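Local coordinates for putative phosphoglycolate phosphatase (Lactobacillus delbrueckii, PDB 2HI0), which probably catalyses the hydrolysis of the phosphate ester of 2-phosphoglycolate, as expected for a phosphatase of the haloacid dehalogenase superfamily, at residues F9-T14 / V142-L147; L16-D21 / P99-H104; N121-G126 / S151-L156; L129-N134 / E138-L143. All coordinates share one frame; numbering follows the deposited sequence.

Contact 1. Residues F9-T14 / V142-L147. With NA (sodium ion), chain C.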
loop_
_atom_site.group_PDB
_atom_site.type_symbol
_atom_site.label_atom_id
_atom_site.label_comp_id
_atom_site.label_asym_id
_atom_site.label_seq_id
_atom_site.Cartn_x
_atom_site.Cartn_y
_atom_site.Cartn_z
ATOM N N PHE A 9 3.378 -8.383 3.473
ATOM C CA PHE A 9 2.737 -7.160 3.937
ATOM C C PHE A 9 2.747 -6.078 2.847
ATOM O O PHE A 9 3.752 -5.855 2.148
ATOM C CB PHE A 9 3.488 -6.546 5.115
ATOM C CG PHE A 9 3.534 -7.417 6.338
ATOM C CD1 PHE A 9 4.438 -8.453 6.437
ATOM C CD2 PHE A 9 2.622 -7.238 7.350
ATOM C CE1 PHE A 9 4.471 -9.245 7.559
ATOM C CE2 PHE A 9 2.683 -8.039 8.489
ATOM C CZ PHE A 9 3.589 -9.035 8.565
ATOM N N ASP A 10 1.635 -5.383 2.751
ATOM C CA ASP A 10 1.635 -4.036 2.120
ATOM C C ASP A 10 2.400 -3.062 3.056
ATOM O O ASP A 10 2.673 -3.376 4.224
ATOM C CB ASP A 10 0.209 -3.548 1.926
ATOM C CG ASP A 10 0.129 -2.299 1.065
ATOM O OD1 ASP A 10 0.965 -2.078 0.160
ATOM O OD2 ASP A 10 -0.786 -1.511 1.338
HETATM N N MSE A 11 2.829 -1.917 2.538
HETATM C CA MSE A 11 3.601 -0.945 3.304
HETATM C C MSE A 11 2.694 0.169 3.858
HETATM O O MSE A 11 2.535 0.268 5.095
HETATM C CB MSE A 11 4.739 -0.364 2.459
HETATM C CG MSE A 11 5.468 0.743 3.132
HETATM SE SE MSE A 11 7.158 1.084 2.301
HETATM C CE MSE A 11 8.337 -0.232 3.094
ATOM N N ASP A 12 2.120 0.982 2.954
ATOM C CA ASP A 12 1.314 2.154 3.340
ATOM C C ASP A 12 0.110 1.759 4.165
ATOM O O ASP A 12 -0.637 0.878 3.752
ATOM C CB ASP A 12 0.800 2.916 2.114
ATOM C CG ASP A 12 1.864 3.623 1.365
ATOM O OD1 ASP A 12 2.503 4.530 1.891
ATOM O OD2 ASP A 12 2.038 3.291 0.167
ATOM N N GLY A 13 -0.052 2.337 5.352
ATOM C CA GLY A 13 -1.261 2.061 6.146
ATOM C C GLY A 13 -1.266 0.722 6.848
ATOM O O GLY A 13 -2.229 0.361 7.511
ATOM N N THR A 14 -0.187 -0.038 6.702
ATOM C CA THR A 14 -0.129 -1.399 7.169
ATOM C C THR A 14 1.060 -1.517 8.101
ATOM O O THR A 14 0.900 -1.706 9.303
ATOM C CB THR A 14 -0.076 -2.421 6.001
ATOM O OG1 THR A 14 -1.215 -2.194 5.133
ATOM C CG2 THR A 14 -0.111 -3.797 6.512
ATOM N N VAL A 142 14.399 2.343 0.230
ATOM C CA VAL A 142 14.945 3.254 1.217
ATOM C C VAL A 142 14.310 3.009 2.592
ATOM O O VAL A 142 14.980 2.962 3.615
ATOM C CB VAL A 142 14.756 4.748 0.844
ATOM C CG1 VAL A 142 15.116 5.657 2.018
ATOM C CG2 VAL A 142 15.657 5.115 -0.285
ATOM N N LEU A 143 13.009 2.881 2.613
ATOM C CA LEU A 143 12.293 2.759 3.854
ATOM C C LEU A 143 12.571 1.438 4.575
ATOM O O LEU A 143 12.712 1.385 5.813
ATOM C CB LEU A 143 10.805 2.991 3.585
ATOM C CG LEU A 143 10.419 4.467 3.281
ATOM C CD1 LEU A 143 8.985 4.547 2.802
ATOM C CD2 LEU A 143 10.640 5.349 4.574
ATOM N N VAL A 144 12.649 0.354 3.805
ATOM C CA VAL A 144 12.911 -0.942 4.393
ATOM C C VAL A 144 14.321 -0.930 4.961
ATOM O O VAL A 144 14.542 -1.433 6.071
ATOM C CB VAL A 144 12.739 -2.098 3.387
ATOM C CG1 VAL A 144 13.413 -3.364 3.933
ATOM C CG2 VAL A 144 11.269 -2.323 3.147
ATOM N N GLU A 145 15.268 -0.359 4.221
ATOM C CA GLU A 145 16.665 -0.350 4.661
ATOM C C GLU A 145 16.853 0.479 5.918
ATOM O O GLU A 145 17.629 0.101 6.789
ATOM C CB GLU A 145 17.603 0.173 3.556
ATOM C CG GLU A 145 19.089 0.350 3.969
ATOM N N GLU A 146 16.128 1.586 6.015
ATOM C CA GLU A 146 16.307 2.507 7.118
ATOM C C GLU A 146 15.507 2.121 8.326
ATOM O O GLU A 146 16.013 2.227 9.449
ATOM C CB GLU A 146 15.952 3.941 6.735
ATOM C CG GLU A 146 16.910 4.548 5.678
ATOM C CD GLU A 146 18.405 4.417 6.053
ATOM O OE1 GLU A 146 18.804 4.862 7.167
ATOM O OE2 GLU A 146 19.173 3.843 5.243
ATOM N N LEU A 147 14.281 1.645 8.127
ATOM C CA LEU A 147 13.375 1.366 9.256
ATOM C C LEU A 147 13.238 -0.131 9.584
ATOM O O LEU A 147 12.865 -0.468 10.712
ATOM C CB LEU A 147 12.003 1.987 9.006
ATOM C CG LEU A 147 11.957 3.482 8.709
ATOM C CD1 LEU A 147 10.564 3.965 8.327
ATOM C CD2 LEU A 147 12.477 4.287 9.897
HETATM NA NA NA C . -1.874 0.247 1.676
HETATM O O HOH W 1 -3.498 -0.888 -0.147
#
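Met11 meets Leu143 and Val144 without any ring or carboxylate taking part. The flat groups of 9-14 serve other neighbours. The carboxylate of Asp10 binds the sodium ion through OD2 at 2.1 Å, while its OD1 forms a salt bridge with Lys165 NZ. The Phe9 ring packs among Leu118, Met119 and Leu122 of helix 115-124, with Leu129 and Ile188 also against it. Met11 is a selenomethionine, and its end does all the touching. The first torsion sets CG opposite the backbone N (chi1 174°), and the chain runs on extended until chi3 bends it at -83°. This bend turns CE onto Val144, where CE comes to 3.6 Å from CG2. The selenium passes Leu143, with SE 3.9 Å from CD1. The selenoether crosses both branched side chains obliquely. Val131 and Ser133 also touch Met11.

Segment 9-14 follows strand 6-9 and fits the DxDx(T/V) pattern of the haloacid dehalogenase superfamily, with Asp10, Asp12 and Thr14. The sodium ion is also bound by the backbone O of Asp12 at 2.5 Å, by a water and by Asp190. Metal-dependent relatives usually hold magnesium at such a site. Asp12 turns its carboxylate elsewhere, and OD1 forms a salt bridge with Lys135 NZ. Thr14 N closes a turn on Met11 O at 3.2 Å.

The chemistry is therefore divided by residue. Asp10 and Asp12 offer oxygen to the metal, whereas Met11 gives a buried, purely apolar attachment of the same loop to the helix.

Contact 2. Residues L16-D21 / P99-H104; sequences LDTSAD and PYYADH
Asp21 meets His104 and Tyr101 at once. Its carboxylate carbon CG lies 3.7 Å from His104 O, without a direct bond. Its own backbone O sits at the edge of the Tyr101 ring, near the ring plane, 4.1 Å from CD1. A water bridges the backbones of the two segments. It donates to Asp21 O at 2.8 Å and to His104 O at 2.9 Å. Thr18 adds a looser touch, its methyl CG2 being 4.3 Å from Tyr101 OH.

The segments lie where the helical cap joins the core. Strand 16-17 pairs antiparallel with strand 110-111, and in the chain the helices from 19-32 to 87-103 come between these two strands. This matches a haloacid dehalogenase cap inserted in the flap hairpin, the C1 type.

Further out, polar partners fix each group. The Asp21 carboxylate takes Lys108 N on OD1, and Ile107 N and Thr109 OG1 on OD2. Tyr101 OH bonds to Lys135 NZ, and Thr18 OG1 hydrogen-bonds to Asp12 OD1 of the metal loop. With CG opposite the backbone N (chi1 180°), the Tyr101 ring reaches across to helix 19-32. His104 is held by its own segment: ND1 donates to Tyr100 O at 2.7 Å, with the acceptor in the imidazole plane. The same ND1 lies 3.4 Å above the Tyr100 ring plane, over its centre. Tyr100 in turn stacks with Tyr28 of helix 19-32.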
loop_
_atom_site.group_PDB
_atom_site.type_symbol
_atom_site.label_atom_id
_atom_site.label_comp_id
_atom_site.label_asym_id
_atom_site.label_seq_id
_atom_site.Cartn_x
_atom_site.Cartn_y
_atom_site.Cartn_z
ATOM N N LEU A 16 3.857 0.889 7.828
ATOM C CA LEU A 16 4.391 2.251 7.919
ATOM C C LEU A 16 3.268 3.288 7.864
ATOM O O LEU A 16 2.378 3.219 7.011
ATOM C CB LEU A 16 5.405 2.551 6.806
ATOM C CG LEU A 16 6.769 1.869 7.000
ATOM C CD1 LEU A 16 7.689 2.285 5.881
ATOM C CD2 LEU A 16 7.429 2.230 8.332
ATOM N N ASP A 17 3.371 4.266 8.772
ATOM C CA ASP A 17 2.450 5.381 8.913
ATOM C C ASP A 17 2.969 6.480 7.952
ATOM O O ASP A 17 3.811 7.316 8.318
ATOM C CB ASP A 17 2.481 5.813 10.370
ATOM C CG ASP A 17 1.462 6.840 10.716
ATOM O OD1 ASP A 17 0.842 7.441 9.809
ATOM O OD2 ASP A 17 1.333 7.019 11.947
ATOM N N THR A 18 2.464 6.459 6.707
ATOM C CA THR A 18 3.012 7.271 5.596
ATOM C C THR A 18 2.164 8.457 5.162
ATOM O O THR A 18 2.592 9.234 4.294
ATOM C CB THR A 18 3.194 6.362 4.340
ATOM O OG1 THR A 18 1.980 5.714 4.070
ATOM C CG2 THR A 18 4.285 5.284 4.528
ATOM N N SER A 19 0.920 8.561 5.687
ATOM C CA SER A 19 -0.015 9.521 5.086
ATOM C C SER A 19 0.428 10.967 5.207
ATOM O O SER A 19 0.226 11.733 4.302
ATOM C CB SER A 19 -1.396 9.337 5.689
ATOM O OG SER A 19 -1.381 9.357 7.095
ATOM N N ALA A 20 1.093 11.325 6.301
ATOM C CA ALA A 20 1.556 12.720 6.419
ATOM C C ALA A 20 2.574 13.095 5.357
ATOM O O ALA A 20 2.448 14.148 4.718
ATOM C CB ALA A 20 2.137 13.019 7.810
ATOM N N ASP A 21 3.592 12.250 5.145
ATOM C CA ASP A 21 4.661 12.547 4.182
ATOM C C ASP A 21 4.094 12.495 2.766
ATOM O O ASP A 21 4.482 13.275 1.883
ATOM C CB ASP A 21 5.847 11.574 4.334
ATOM C CG ASP A 21 6.741 11.886 5.548
ATOM O OD1 ASP A 21 6.683 12.994 6.131
ATOM O OD2 ASP A 21 7.554 11.013 5.947
ATOM N N PRO A 99 10.300 12.053 -7.474
ATOM C CA PRO A 99 11.588 12.340 -6.833
ATOM C C PRO A 99 11.459 13.099 -5.512
ATOM O O PRO A 99 12.186 12.805 -4.534
ATOM C CB PRO A 99 12.326 13.191 -7.862
ATOM C CG PRO A 99 11.274 13.697 -8.765
ATOM C CD PRO A 99 10.150 12.736 -8.776
ATOM N N TYR A 100 10.487 14.008 -5.452
ATOM C CA TYR A 100 10.306 14.745 -4.192
ATOM C C TYR A 100 9.958 13.803 -3.057
ATOM O O TYR A 100 10.576 13.819 -1.993
ATOM C CB TYR A 100 9.260 15.816 -4.329
ATOM C CG TYR A 100 9.196 16.661 -3.082
ATOM C CD1 TYR A 100 10.026 17.780 -2.956
ATOM C CD2 TYR A 100 8.344 16.327 -2.010
ATOM C CE1 TYR A 100 9.974 18.573 -1.795
ATOM C CE2 TYR A 100 8.289 17.097 -0.867
ATOM C CZ TYR A 100 9.109 18.215 -0.757
ATOM O OH TYR A 100 9.041 18.986 0.404
ATOM N N TYR A 101 8.949 12.968 -3.296
ATOM C CA TYR A 101 8.557 11.979 -2.303
ATOM C C TYR A 101 9.731 11.047 -1.895
ATOM O O TYR A 101 9.976 10.839 -0.687
ATOM C CB TYR A 101 7.334 11.187 -2.773
ATOM C CG TYR A 101 6.965 10.170 -1.719
ATOM C CD1 TYR A 101 6.491 10.564 -0.487
ATOM C CD2 TYR A 101 7.096 8.838 -1.957
ATOM C CE1 TYR A 101 6.163 9.642 0.482
ATOM C CE2 TYR A 101 6.778 7.910 -1.004
ATOM C CZ TYR A 101 6.315 8.304 0.225
ATOM O OH TYR A 101 6.026 7.350 1.183
ATOM N N ALA A 102 10.418 10.473 -2.875
ATOM C CA ALA A 102 11.580 9.651 -2.611
ATOM C C ALA A 102 12.598 10.311 -1.654
ATOM O O ALA A 102 13.158 9.657 -0.777
ATOM C CB ALA A 102 12.283 9.227 -3.953
ATOM N N ASP A 103 12.829 11.604 -1.839
ATOM C CA ASP A 103 13.771 12.353 -1.006
ATOM C C ASP A 103 13.162 12.879 0.303
ATOM O O ASP A 103 13.878 13.458 1.135
ATOM C CB ASP A 103 14.287 13.564 -1.794
ATOM C CG ASP A 103 15.099 13.165 -3.018
ATOM O OD1 ASP A 103 15.651 12.032 -3.028
ATOM O OD2 ASP A 103 15.161 13.971 -3.973
ATOM N N HIS A 104 11.852 12.733 0.463
ATOM C CA HIS A 104 11.175 13.230 1.656
ATOM C C HIS A 104 10.228 12.199 2.277
ATOM O O HIS A 104 9.169 12.568 2.789
ATOM C CB HIS A 104 10.404 14.507 1.317
ATOM C CG HIS A 104 11.286 15.624 0.848
ATOM N ND1 HIS A 104 11.740 15.763 -0.455
ATOM C CD2 HIS A 104 11.757 16.699 1.525
ATOM C CE1 HIS A 104 12.460 16.868 -0.548
ATOM N NE2 HIS A 104 12.512 17.433 0.645
HETATM O O HOH W 2 7.072 14.425 1.899
#

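Contact 3. Residues N121-G126 / S151-L156; sequences NLRQKG and SFDFAL
Arg123 reaches over from helix 115-124 to the backbone of Ser151, and this is the close part of the contact. Its NH1 stands 3.0 Å from Ser151 O. The hydrogen bond is weak, because the N-H...O angle is only 126°. The oxygen lies oblique to the guanidinium plane. The aliphatic part also touches the same residue, with CD 3.6 Å from Ser151 O and 4.1 Å from Ser151 CA. The bend at chi3 (50°) brings the guanidinium back to the carbonyl that CD already touches.

The looser part is toward Asp153. Its OD1 is at the edge of the guanidinium, near the plane, but 4.4 Å from Arg123 NH1. That is beyond a salt bridge. The opposite charges probably still attract, though weakly, since both residues are exposed to solvent. The firmer partner of Asp153 is the backbone, as OD2 accepts from Leu129 N. On the other segment the helix ends in a Schellman motif. Gly126 has positive phi (84°), and its N bonds back to Arg123 O.

Ser151 CB lies 4.0 Å above one face of the Phe152 ring, offset toward its rim. That ring also meets Phe148 edge-to-face.

This is a surface contact at the rim of the alpha/beta core. Strand 128-133 and helix 137-147 come between its two halves in the chain. Leu129 packs against Arg123 and Leu122, and Leu122 also touches helix 230-238. Strand 154-158 borders strand 128-133 in the parallel sheet, and its Phe154 lies on helix 169-178.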
loop_
_atom_site.group_PDB
_atom_site.type_symbol
_atom_site.label_atom_id
_atom_site.label_comp_id
_atom_site.label_asym_id
_atom_site.label_seq_id
_atom_site.Cartn_x
_atom_site.Cartn_y
_atom_site.Cartn_z
ATOM N N ASN A 121 8.924 -10.957 16.514
ATOM C CA ASN A 121 8.261 -12.123 17.057
ATOM C C ASN A 121 8.000 -13.130 15.957
ATOM O O ASN A 121 8.173 -14.343 16.150
ATOM C CB ASN A 121 6.932 -11.750 17.715
ATOM C CG ASN A 121 7.098 -10.959 19.021
ATOM O OD1 ASN A 121 8.204 -10.842 19.568
ATOM N ND2 ASN A 121 5.993 -10.376 19.497
ATOM N N LEU A 122 7.555 -12.652 14.790
ATOM C CA LEU A 122 7.270 -13.610 13.696
ATOM C C LEU A 122 8.550 -14.305 13.216
ATOM O O LEU A 122 8.530 -15.503 12.911
ATOM C CB LEU A 122 6.544 -12.923 12.539
ATOM C CG LEU A 122 5.099 -12.439 12.783
ATOM C CD1 LEU A 122 4.678 -11.637 11.564
ATOM C CD2 LEU A 122 4.098 -13.553 13.086
ATOM N N ARG A 123 9.652 -13.576 13.110
ATOM C CA ARG A 123 10.907 -14.173 12.645
ATOM C C ARG A 123 11.340 -15.213 13.681
ATOM O O ARG A 123 11.815 -16.282 13.307
ATOM C CB ARG A 123 11.995 -13.122 12.469
ATOM C CG ARG A 123 11.692 -12.127 11.369
ATOM C CD ARG A 123 12.649 -10.939 11.409
ATOM N NE ARG A 123 14.039 -11.393 11.486
ATOM C CZ ARG A 123 14.715 -11.934 10.473
ATOM N NH1 ARG A 123 14.154 -12.095 9.266
ATOM N NH2 ARG A 123 15.979 -12.301 10.657
ATOM N N GLN A 124 11.120 -14.926 14.963
ATOM C CA GLN A 124 11.480 -15.886 16.035
ATOM C C GLN A 124 10.677 -17.186 15.910
ATOM O O GLN A 124 11.165 -18.247 16.302
ATOM C CB GLN A 124 11.311 -15.273 17.438
ATOM N N LYS A 125 9.450 -17.106 15.386
ATOM C CA LYS A 125 8.580 -18.266 15.185
ATOM C C LYS A 125 8.785 -18.922 13.821
ATOM O O LYS A 125 8.093 -19.883 13.504
ATOM C CB LYS A 125 7.117 -17.873 15.342
ATOM C CG LYS A 125 6.700 -17.324 16.727
ATOM C CD LYS A 125 6.369 -18.465 17.676
ATOM C CE LYS A 125 6.077 -17.995 19.104
ATOM N N GLY A 126 9.760 -18.429 13.049
ATOM C CA GLY A 126 10.186 -19.031 11.790
ATOM C C GLY A 126 9.368 -18.642 10.577
ATOM O O GLY A 126 9.446 -19.305 9.566
ATOM N N SER A 151 15.031 -7.368 8.456
ATOM C CA SER A 151 13.732 -7.959 8.834
ATOM C C SER A 151 13.105 -8.816 7.740
ATOM O O SER A 151 12.505 -9.869 8.024
ATOM C CB SER A 151 12.726 -6.871 9.222
ATOM O OG SER A 151 13.003 -6.418 10.527
ATOM N N PHE A 152 13.245 -8.364 6.497
ATOM C CA PHE A 152 12.506 -8.934 5.385
ATOM C C PHE A 152 13.355 -9.781 4.477
ATOM O O PHE A 152 14.508 -9.447 4.154
ATOM C CB PHE A 152 11.809 -7.801 4.572
ATOM C CG PHE A 152 10.742 -7.098 5.336
ATOM C CD1 PHE A 152 9.552 -7.752 5.652
ATOM C CD2 PHE A 152 10.917 -5.791 5.779
ATOM C CE1 PHE A 152 8.536 -7.108 6.391
ATOM C CE2 PHE A 152 9.906 -5.158 6.541
ATOM C CZ PHE A 152 8.729 -5.810 6.834
ATOM N N ASP A 153 12.790 -10.894 4.059
ATOM C CA ASP A 153 13.447 -11.763 3.124
ATOM C C ASP A 153 13.314 -11.260 1.694
ATOM O O ASP A 153 14.039 -11.711 0.821
ATOM C CB ASP A 153 12.840 -13.155 3.246
ATOM C CG ASP A 153 13.021 -13.731 4.650
ATOM O OD1 ASP A 153 14.149 -13.694 5.143
ATOM O OD2 ASP A 153 12.035 -14.157 5.300
ATOM N N PHE A 154 12.355 -10.345 1.472
ATOM C CA PHE A 154 12.024 -9.847 0.160
ATOM C C PHE A 154 11.267 -8.538 0.312
ATOM O O PHE A 154 10.395 -8.431 1.157
ATOM C CB PHE A 154 11.151 -10.865 -0.587
ATOM C CG PHE A 154 10.750 -10.433 -1.993
ATOM C CD1 PHE A 154 11.580 -10.705 -3.074
ATOM C CD2 PHE A 154 9.554 -9.775 -2.226
ATOM C CE1 PHE A 154 11.210 -10.318 -4.348
ATOM C CE2 PHE A 154 9.199 -9.402 -3.494
ATOM C CZ PHE A 154 10.030 -9.666 -4.546
ATOM N N ALA A 155 11.583 -7.563 -0.527
ATOM C CA ALA A 155 10.868 -6.295 -0.521
ATOM C C ALA A 155 10.835 -5.783 -1.945
ATOM O O ALA A 155 11.858 -5.800 -2.642
ATOM C CB ALA A 155 11.508 -5.258 0.426
ATOM N N LEU A 156 9.645 -5.421 -2.406
ATOM C CA LEU A 156 9.467 -4.906 -3.761
ATOM C C LEU A 156 8.353 -3.858 -3.796
ATOM O O LEU A 156 7.258 -4.086 -3.277
ATOM C CB LEU A 156 9.084 -6.047 -4.694
ATOM C CG LEU A 156 8.889 -5.677 -6.175
ATOM C CD1 LEU A 156 10.199 -5.150 -6.791
ATOM C CD2 LEU A 156 8.332 -6.931 -6.913
#

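Contact 4. Residues L129-N134 / E138-L143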
loop_
_atom_site.group_PDB
_atom_site.type_symbol
_atom_site.label_atom_id
_atom_site.label_comp_id
_atom_site.label_asym_id
_atom_site.label_seq_id
_atom_site.Cartn_x
_atom_site.Cartn_y
_atom_site.Cartn_z
ATOM N N LEU A 129 9.176 -13.201 6.039
ATOM C CA LEU A 129 8.505 -11.918 5.969
ATOM C C LEU A 129 8.896 -11.192 4.690
ATOM O O LEU A 129 10.019 -11.186 4.277
ATOM C CB LEU A 129 8.828 -11.033 7.160
ATOM C CG LEU A 129 8.678 -11.593 8.585
ATOM C CD1 LEU A 129 9.220 -10.520 9.599
ATOM C CD2 LEU A 129 7.202 -12.005 8.887
ATOM N N ALA A 130 7.913 -10.580 4.053
ATOM C CA ALA A 130 8.098 -9.813 2.792
ATOM C C ALA A 130 7.211 -8.585 2.764
ATOM O O ALA A 130 6.224 -8.493 3.494
ATOM C CB ALA A 130 7.828 -10.709 1.569
ATOM N N VAL A 131 7.618 -7.625 1.937
ATOM C CA VAL A 131 6.852 -6.419 1.611
ATOM C C VAL A 131 6.635 -6.402 0.101
ATOM O O VAL A 131 7.571 -6.582 -0.662
ATOM C CB VAL A 131 7.582 -5.133 1.994
ATOM C CG1 VAL A 131 6.740 -3.854 1.543
ATOM C CG2 VAL A 131 7.909 -5.117 3.448
ATOM N N VAL A 132 5.388 -6.255 -0.291
ATOM C CA VAL A 132 5.007 -6.071 -1.697
ATOM C C VAL A 132 4.001 -4.923 -1.703
ATOM O O VAL A 132 2.903 -5.016 -1.139
ATOM C CB VAL A 132 4.458 -7.359 -2.331
ATOM C CG1 VAL A 132 3.976 -7.079 -3.776
ATOM C CG2 VAL A 132 5.513 -8.455 -2.298
ATOM N N SER A 133 4.380 -3.824 -2.332
ATOM C CA SER A 133 3.686 -2.521 -2.195
ATOM C C SER A 133 3.564 -1.826 -3.570
ATOM O O SER A 133 4.454 -1.930 -4.418
ATOM C CB SER A 133 4.519 -1.663 -1.248
ATOM O OG SER A 133 4.101 -0.318 -1.185
ATOM N N ASN A 134 2.498 -1.044 -3.733
ATOM C CA ASN A 134 2.327 -0.174 -4.917
ATOM C C ASN A 134 3.045 1.163 -4.772
ATOM O O ASN A 134 3.060 1.936 -5.726
ATOM C CB ASN A 134 0.822 0.111 -5.241
ATOM C CG ASN A 134 0.185 -0.999 -6.105
ATOM O OD1 ASN A 134 0.908 -1.824 -6.686
ATOM N ND2 ASN A 134 -1.145 -1.023 -6.156
ATOM N N GLU A 138 11.782 2.600 -5.474
ATOM C CA GLU A 138 12.909 3.360 -4.944
ATOM C C GLU A 138 12.634 3.804 -3.501
ATOM O O GLU A 138 13.517 3.719 -2.630
ATOM C CB GLU A 138 13.185 4.546 -5.857
ATOM C CG GLU A 138 12.029 5.556 -5.979
ATOM C CD GLU A 138 11.051 5.302 -7.153
ATOM O OE1 GLU A 138 11.050 4.163 -7.781
ATOM O OE2 GLU A 138 10.285 6.292 -7.419
ATOM N N ALA A 139 11.393 4.225 -3.231
ATOM C CA ALA A 139 10.993 4.678 -1.900
ATOM C C ALA A 139 10.800 3.459 -0.957
ATOM O O ALA A 139 11.225 3.485 0.196
ATOM C CB ALA A 139 9.702 5.493 -1.954
ATOM N N VAL A 140 10.249 2.361 -1.464
ATOM C CA VAL A 140 10.134 1.150 -0.679
ATOM C C VAL A 140 11.517 0.686 -0.166
ATOM O O VAL A 140 11.673 0.336 1.008
ATOM C CB VAL A 140 9.478 -0.011 -1.481
ATOM C CG1 VAL A 140 9.636 -1.395 -0.706
ATOM C CG2 VAL A 140 7.956 0.300 -1.740
ATOM N N GLN A 141 12.486 0.598 -1.069
ATOM C CA GLN A 141 13.824 0.135 -0.711
ATOM C C GLN A 141 14.508 1.022 0.359
ATOM O O GLN A 141 15.100 0.495 1.321
ATOM C CB GLN A 141 14.695 -0.017 -1.969
ATOM C CG GLN A 141 14.211 -1.033 -3.008
ATOM C CD GLN A 141 13.976 -2.403 -2.449
ATOM O OE1 GLN A 141 14.680 -2.865 -1.531
ATOM N NE2 GLN A 141 12.975 -3.066 -2.987
ATOM N N VAL A 142 14.399 2.343 0.230
ATOM C CA VAL A 142 14.945 3.254 1.217
ATOM C C VAL A 142 14.310 3.009 2.592
ATOM O O VAL A 142 14.980 2.962 3.615
ATOM C CB VAL A 142 14.756 4.748 0.844
ATOM C CG1 VAL A 142 15.116 5.657 2.018
ATOM C CG2 VAL A 142 15.657 5.115 -0.285
ATOM N N LEU A 143 13.009 2.881 2.613
ATOM C CA LEU A 143 12.293 2.759 3.854
ATOM C C LEU A 143 12.571 1.438 4.575
ATOM O O LEU A 143 12.712 1.385 5.813
ATOM C CB LEU A 143 10.805 2.991 3.585
ATOM C CG LEU A 143 10.419 4.467 3.281
ATOM C CD1 LEU A 143 8.985 4.547 2.802
ATOM C CD2 LEU A 143 10.640 5.349 4.574
#
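Val140 points its two methyls at two different residues of strand 128-133. CG1 faces Val131, where the two CG1 atoms are 4.4 Å apart. CG2 faces Ser133, at 3.9 Å from OG and 4.0 Å from CB. Chi1 of Val140 (168°) turns CG1 opposite the backbone N and CG2 opposite the carbonyl carbon, which spreads the methyls along the strand. Val131 and Ser133 both direct CB toward the helix, while Val132 between them points away. Val140 therefore covers two successive side chains on one face of the sheet. All three touching residues are buried.

This is the first half of the beta-alpha-beta crossover made by strand 128-133, helix 137-147 and strand 154-158. The parallel sheet belongs to the Rossmann-like core of the haloacid dehalogenase fold. On its other face Val132 packs against Met170, Thr171 and Cys174 of helix 169-178.

The hydroxyl of Ser133 has only a packing contact with Val140. Its polar partner is Lys135 N, which makes an ST turn at the strand end. The serine side chain is about 7 Å from the sodium ion. Its place at the strand end is consistent with the second conserved motif of the superfamily. On the helix, Gln141 NE2 reaches Asn137 OD1 and Ala155 O, the latter on the far strand of the crossover.

In the fold
Contacts 1 and 4 lie closest, with centres about 5 Å apart. Both use helix 137-147, and strands 6-9 and 128-133 are bonded neighbours in the parallel sheet. Contact 3 is about 13 Å from each, centre to centre, at the rim, where strand 154-158 ends the sheet. Contact 2, again between centres, is about 11 Å from contact 1 and 23 Å from contact 3, at the junction with the cap. Along the chain, contact 2 is nested within contact 1 and contact 4 within contact 3, while contacts 1 and 3 cross. The metal loop is thus tied to the core through contact 1 and, by direct bonding to contact 2, to the cap junction.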